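Local structure of extracellular ligand-binding receptor (Desulfohalobium retbaense DSM 5692, 5ERE) at residues A169-I174 with K195-A200; A18-R23 with I212-V217. The protein probably acts as an extracellular sensor or receptor, its periplasmic-binding module holding 2-oxo-4-methylpentanoic acid and its Cache-type sensor module holding cytosine. One frame throughout, in Å; residues are numbered along the deposited sequence.

Interaction 1: residues A169-I174 with K195-A200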
loop_
_atom_site.group_PDB
_atom_site.type_symbol
_atom_site.label_atom_id
_atom_site.label_comp_id
_atom_site.label_asym_id
_atom_site.label_seq_id
_atom_site.Cartn_x
_atom_site.Cartn_y
_atom_site.Cartn_z
ATOM N N ALA A 169 -17.137 -2.287 -29.266
ATOM C CA ALA A 169 -17.562 -3.605 -28.797
ATOM C C ALA A 169 -17.353 -3.801 -27.306
ATOM O O ALA A 169 -18.277 -4.204 -26.591
ATOM C CB ALA A 169 -16.818 -4.688 -29.546
ATOM N N GLN A 170 -16.122 -3.552 -26.856
ATOM C CA GLN A 170 -15.753 -3.781 -25.470
ATOM C C GLN A 170 -16.632 -2.947 -24.574
ATOM O O GLN A 170 -17.050 -3.408 -23.521
ATOM C CB GLN A 170 -14.278 -3.426 -25.220
ATOM C CG GLN A 170 -13.308 -4.236 -26.036
ATOM C CD GLN A 170 -13.022 -3.606 -27.391
ATOM O OE1 GLN A 170 -13.929 -3.112 -28.086
ATOM N NE2 GLN A 170 -11.755 -3.614 -27.773
ATOM N N LEU A 171 -16.895 -1.713 -25.010
ATOM C CA LEU A 171 -17.728 -0.779 -24.267
ATOM C C LEU A 171 -19.200 -1.249 -24.290
ATOM O O LEU A 171 -19.956 -0.947 -23.366
ATOM C CB LEU A 171 -17.605 0.637 -24.856
ATOM C CG LEU A 171 -16.382 1.525 -24.563
ATOM C CD1 LEU A 171 -16.468 2.771 -25.427
ATOM C CD2 LEU A 171 -16.263 1.909 -23.089
ATOM N N ALA A 172 -19.593 -1.993 -25.326
ATOM C CA ALA A 172 -20.967 -2.528 -25.403
ATOM C C ALA A 172 -21.116 -3.659 -24.397
ATOM O O ALA A 172 -22.022 -3.639 -23.561
ATOM C CB ALA A 172 -21.305 -3.010 -26.817
ATOM N N THR A 173 -20.200 -4.624 -24.465
ATOM C CA THR A 173 -20.085 -5.661 -23.447
ATOM C C THR A 173 -20.157 -5.065 -22.054
ATOM O O THR A 173 -20.828 -5.591 -21.173
ATOM C CB THR A 173 -18.759 -6.415 -23.560
ATOM O OG1 THR A 173 -18.558 -6.842 -24.907
ATOM C CG2 THR A 173 -18.724 -7.618 -22.628
ATOM N N ILE A 174 -19.454 -3.958 -21.864
ATOM C CA ILE A 174 -19.284 -3.394 -20.540
ATOM C C ILE A 174 -20.555 -2.730 -20.026
ATOM O O ILE A 174 -20.928 -2.901 -18.861
ATOM C CB ILE A 174 -18.133 -2.364 -20.530
ATOM C CG1 ILE A 174 -16.788 -3.094 -20.454
ATOM C CG2 ILE A 174 -18.291 -1.380 -19.353
ATOM C CD1 ILE A 174 -15.592 -2.217 -20.827
ATOM N N LYS A 195 -14.595 9.434 -23.232
ATOM C CA LYS A 195 -15.557 10.144 -24.072
ATOM C C LYS A 195 -16.597 9.179 -24.598
ATOM O O LYS A 195 -17.800 9.369 -24.400
ATOM C CB LYS A 195 -14.854 10.824 -25.247
ATOM C CG LYS A 195 -15.581 12.045 -25.811
ATOM C CD LYS A 195 -15.474 12.155 -27.326
ATOM C CE LYS A 195 -15.578 13.613 -27.769
ATOM N NZ LYS A 195 -15.641 13.772 -29.245
ATOM N N GLN A 196 -16.107 8.143 -25.273
ATOM C CA GLN A 196 -16.958 7.173 -25.923
ATOM C C GLN A 196 -17.817 6.436 -24.903
ATOM O O GLN A 196 -18.999 6.188 -25.148
ATOM C CB GLN A 196 -16.106 6.200 -26.732
ATOM C CG GLN A 196 -15.341 6.882 -27.865
ATOM C CD GLN A 196 -14.666 5.901 -28.819
ATOM O OE1 GLN A 196 -14.868 4.692 -28.740
ATOM N NE2 GLN A 196 -13.877 6.432 -29.741
ATOM N N ALA A 197 -17.240 6.111 -23.749
ATOM C CA ALA A 197 -18.004 5.425 -22.708
ATOM C C ALA A 197 -19.168 6.288 -22.190
ATOM O O ALA A 197 -20.283 5.786 -22.013
ATOM C CB ALA A 197 -17.096 5.020 -21.563
ATOM N N ARG A 198 -18.919 7.575 -21.954
ATOM C CA ARG A 198 -19.968 8.475 -21.492
ATOM C C ARG A 198 -21.012 8.675 -22.599
ATOM O O ARG A 198 -22.209 8.765 -22.319
ATOM C CB ARG A 198 -19.376 9.813 -21.046
ATOM C CG ARG A 198 -18.552 9.735 -19.739
ATOM C CD ARG A 198 -19.454 9.741 -18.524
ATOM N NE ARG A 198 -18.735 9.908 -17.252
ATOM C CZ ARG A 198 -18.532 8.936 -16.361
ATOM N NH1 ARG A 198 -18.962 7.697 -16.576
ATOM N NH2 ARG A 198 -17.898 9.201 -15.232
ATOM N N GLN A 199 -20.560 8.713 -23.851
ATOM C CA GLN A 199 -21.459 8.894 -24.992
ATOM C C GLN A 199 -22.240 7.610 -25.263
ATOM O O GLN A 199 -23.303 7.635 -25.881
ATOM C CB GLN A 199 -20.676 9.332 -26.240
ATOM C CG GLN A 199 -20.336 10.840 -26.255
ATOM C CD GLN A 199 -19.454 11.251 -27.426
ATOM O OE1 GLN A 199 -18.912 10.400 -28.141
ATOM N NE2 GLN A 199 -19.297 12.561 -27.623
ATOM N N ALA A 200 -21.707 6.493 -24.782
ATOM C CA ALA A 200 -22.362 5.204 -24.897
ATOM C C ALA A 200 -23.323 4.935 -23.719
ATOM O O ALA A 200 -23.898 3.841 -23.616
ATOM C CB ALA A 200 -21.318 4.094 -24.999
#
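L171 reaches from helix 168-175 to helix 190-199 with both of its methyl groups and supplies more than half of the surface the two segments bury. Its CG stands beside the backbone N, anti to the carbonyl carbon (chi1 -78°), and CD1 continues the chain in an extended line (chi2 172°), which sets the fork of the leucine against the neighbouring helix. The branches divide the side-chain contacts: CD1 of L171 rests 3.7 Å from CB of Q196, while its CD2 lies 3.6 Å from CB of A197. CD1 of L171 also comes within 3.8 Å of the backbone N of A197, so the fork presses on the helix surface itself as well as on side chains. The small A197 is consistent with the close approach, the CA atoms of L171 and A197 being 6.4 Å apart. Q196 crosses the leucine at about a right angle and offers mainly its CB; the chain then runs on extended, and OE1 of Q196 only passes CD1 of L171 at 4.2 Å. I202, in the loop after helix 190-199, packs on both L171 and A197 and extends the apolar contact. NZ of K175, at the end of helix 168-175, donates a hydrogen bond to the carbonyl O of A200, the loop residue just after helix 190-199. Such side-by-side packing belongs to the helical layer flanking the parallel strands of a type I periplasmic-binding lobe, where helix 168-175 connects strands 154-160 and 181-185 and helix 190-199 connects 181-185 and 205-208.

Interaction 2: residues A18-R23 with I212-V217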
loop_
_atom_site.group_PDB
_atom_site.type_symbol
_atom_site.label_atom_id
_atom_site.label_comp_id
_atom_site.label_asym_id
_atom_site.label_seq_id
_atom_site.Cartn_x
_atom_site.Cartn_y
_atom_site.Cartn_z
ATOM N N ALA A 18 7.198 8.573 -24.417
ATOM C CA ALA A 18 8.518 8.403 -24.979
ATOM C C ALA A 18 9.223 9.741 -25.169
ATOM O O ALA A 18 10.370 9.844 -24.815
ATOM C CB ALA A 18 8.465 7.669 -26.298
ATOM N N VAL A 19 8.543 10.756 -25.705
ATOM C CA VAL A 19 9.158 12.058 -25.912
ATOM C C VAL A 19 9.447 12.743 -24.579
ATOM O O VAL A 19 10.454 13.429 -24.452
ATOM C CB VAL A 19 8.273 12.995 -26.796
ATOM C CG1 VAL A 19 8.776 14.425 -26.788
ATOM C CG2 VAL A 19 8.215 12.487 -28.246
ATOM N N GLU A 20 8.565 12.557 -23.607
ATOM C CA GLU A 20 8.765 13.058 -22.270
ATOM C C GLU A 20 10.052 12.484 -21.656
ATOM O O GLU A 20 10.889 13.203 -21.098
ATOM C CB GLU A 20 7.555 12.706 -21.406
ATOM C CG GLU A 20 7.691 13.216 -19.970
ATOM C CD GLU A 20 6.418 13.107 -19.173
ATOM O OE1 GLU A 20 5.457 13.870 -19.446
ATOM O OE2 GLU A 20 6.384 12.261 -18.268
ATOM N N GLN A 21 10.214 11.178 -21.783
ATOM C CA GLN A 21 11.370 10.495 -21.230
ATOM C C GLN A 21 12.651 10.981 -21.913
ATOM O O GLN A 21 13.657 11.193 -21.241
ATOM C CB GLN A 21 11.217 8.988 -21.358
ATOM C CG GLN A 21 10.111 8.428 -20.509
ATOM C CD GLN A 21 9.773 6.967 -20.859
ATOM O OE1 GLN A 21 9.644 6.613 -22.027
ATOM N NE2 GLN A 21 9.672 6.131 -19.854
ATOM N N GLN A 22 12.608 11.142 -23.233
ATOM C CA GLN A 22 13.731 11.649 -24.007
ATOM C C GLN A 22 14.123 13.035 -23.563
ATOM O O GLN A 22 15.303 13.301 -23.350
ATOM C CB GLN A 22 13.384 11.669 -25.481
ATOM C CG GLN A 22 14.390 12.327 -26.425
ATOM C CD GLN A 22 13.710 12.767 -27.712
ATOM O OE1 GLN A 22 13.690 12.034 -28.687
ATOM N NE2 GLN A 22 13.109 13.973 -27.702
ATOM N N ARG A 23 13.139 13.920 -23.468
ATOM C CA ARG A 23 13.349 15.250 -22.918
ATOM C C ARG A 23 13.996 15.257 -21.542
ATOM O O ARG A 23 14.957 16.028 -21.283
ATOM C CB ARG A 23 11.995 15.953 -22.856
ATOM C CG ARG A 23 11.522 16.345 -24.210
ATOM C CD ARG A 23 10.107 16.935 -24.150
ATOM N NE ARG A 23 9.715 17.465 -25.442
ATOM C CZ ARG A 23 8.500 17.937 -25.711
ATOM N NH1 ARG A 23 7.556 17.921 -24.790
ATOM N NH2 ARG A 23 8.230 18.417 -26.905
ATOM N N ILE A 212 -2.090 7.117 -16.213
ATOM C CA ILE A 212 -3.231 7.885 -16.730
ATOM C C ILE A 212 -3.088 9.411 -16.527
ATOM O O ILE A 212 -3.815 10.197 -17.134
ATOM C CB ILE A 212 -4.542 7.365 -16.085
ATOM C CG1 ILE A 212 -5.760 7.636 -16.987
ATOM C CG2 ILE A 212 -4.760 7.974 -14.731
ATOM C CD1 ILE A 212 -6.976 6.821 -16.577
ATOM N N GLN A 213 -2.114 9.850 -15.735
ATOM C CA GLN A 213 -1.991 11.294 -15.457
ATOM C C GLN A 213 -1.257 12.011 -16.592
ATOM O O GLN A 213 -0.096 12.370 -16.464
ATOM C CB GLN A 213 -1.264 11.571 -14.126
ATOM C CG GLN A 213 -1.311 13.070 -13.750
ATOM C CD GLN A 213 -0.610 13.400 -12.446
ATOM O OE1 GLN A 213 -1.128 13.122 -11.365
ATOM N NE2 GLN A 213 0.586 13.983 -12.538
ATOM N N ARG A 214 -1.959 12.212 -17.702
ATOM C CA ARG A 214 -1.407 12.859 -18.886
ATOM C C ARG A 214 -2.286 14.064 -19.249
ATOM O O ARG A 214 -3.484 14.084 -18.929
ATOM C CB ARG A 214 -1.319 11.871 -20.059
ATOM C CG ARG A 214 -0.768 10.484 -19.743
ATOM C CD ARG A 214 0.720 10.544 -19.303
ATOM N NE ARG A 214 1.547 11.307 -20.237
ATOM C CZ ARG A 214 2.803 11.691 -19.995
ATOM N NH1 ARG A 214 3.392 11.383 -18.842
ATOM N NH2 ARG A 214 3.470 12.380 -20.912
ATOM N N ALA A 215 -1.705 15.050 -19.925
ATOM C CA ALA A 215 -2.389 16.306 -20.190
ATOM C C ALA A 215 -3.673 16.082 -20.999
ATOM O O ALA A 215 -4.675 16.740 -20.789
ATOM C CB ALA A 215 -1.459 17.251 -20.921
ATOM N N GLU A 216 -3.624 15.127 -21.911
ATOM C CA GLU A 216 -4.774 14.756 -22.732
ATOM C C GLU A 216 -5.993 14.440 -21.851
ATOM O O GLU A 216 -7.124 14.866 -22.115
ATOM C CB GLU A 216 -4.360 13.563 -23.596
ATOM C CG GLU A 216 -5.411 12.902 -24.436
ATOM C CD GLU A 216 -4.815 11.782 -25.291
ATOM O OE1 GLU A 216 -3.602 11.487 -25.129
ATOM O OE2 GLU A 216 -5.550 11.201 -26.125
ATOM N N VAL A 217 -5.728 13.739 -20.755
ATOM C CA VAL A 217 -6.768 13.288 -19.861
ATOM C C VAL A 217 -7.391 14.489 -19.146
ATOM O O VAL A 217 -8.610 14.559 -18.995
ATOM C CB VAL A 217 -6.209 12.227 -18.865
ATOM C CG1 VAL A 217 -7.138 11.995 -17.701
ATOM C CG2 VAL A 217 -5.987 10.933 -19.608
#
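E20 and R214 extend from opposite directions and meet end-on in a two-pronged salt bridge. R214 NH2 bonds to E20 OE1 at 2.9 Å in a bent line (139°), whereas R214 NH1 points almost straight at E20 OE2 over 3.2 Å. The groups are not coplanar: the guanidinium and carboxylate planes lie 44° apart, and both nitrogens approach from above the carboxylate plane, although OE2 sits in the plane of the guanidinium. E20 gets there as an extended chain with CG anti to N (chi1 -180°); R214 folds at chi2 and chi3 before its end reaches the acid. The buried carboxylate also accepts from the backbone N of G253 at OE1 and of G256 at OE2, which is likely to favour its anionic form, while R214 NE pairs with D16. With E20 replaced by alanine, R214 would probably keep D16 but lose its second acidic mate, and the G253 and G256 amides would lose their carboxylate acceptor. F255, which lines the 2-oxo-4-methylpentanoic acid pocket, touches both side chains. The pair bridges the two lobes beside the ligand cleft, consistent with the closed, ligand-bound state of a type I periplasmic-binding fold.

In the fold
Both contacts are buried and lie in the periplasmic-binding module, yet one lies within a lobe and the other between lobes. Interaction 1 stays inside one lobe, between neighbouring helices that flank the same sheet, and it relies on apolar methyl contacts. Interaction 2 links helix 15-32 of the first lobe to the loop entering helix 215-219 of the second, and it relies on paired charges next to the ligand cleft. Their centres are 25 Å apart and their nearest atoms about 9 Å, without touching. In sequence 169-174 and 195-200 fall between 18-23 and 212-217, and along the chain interaction 1 is thus nested inside the loop closed by interaction 2.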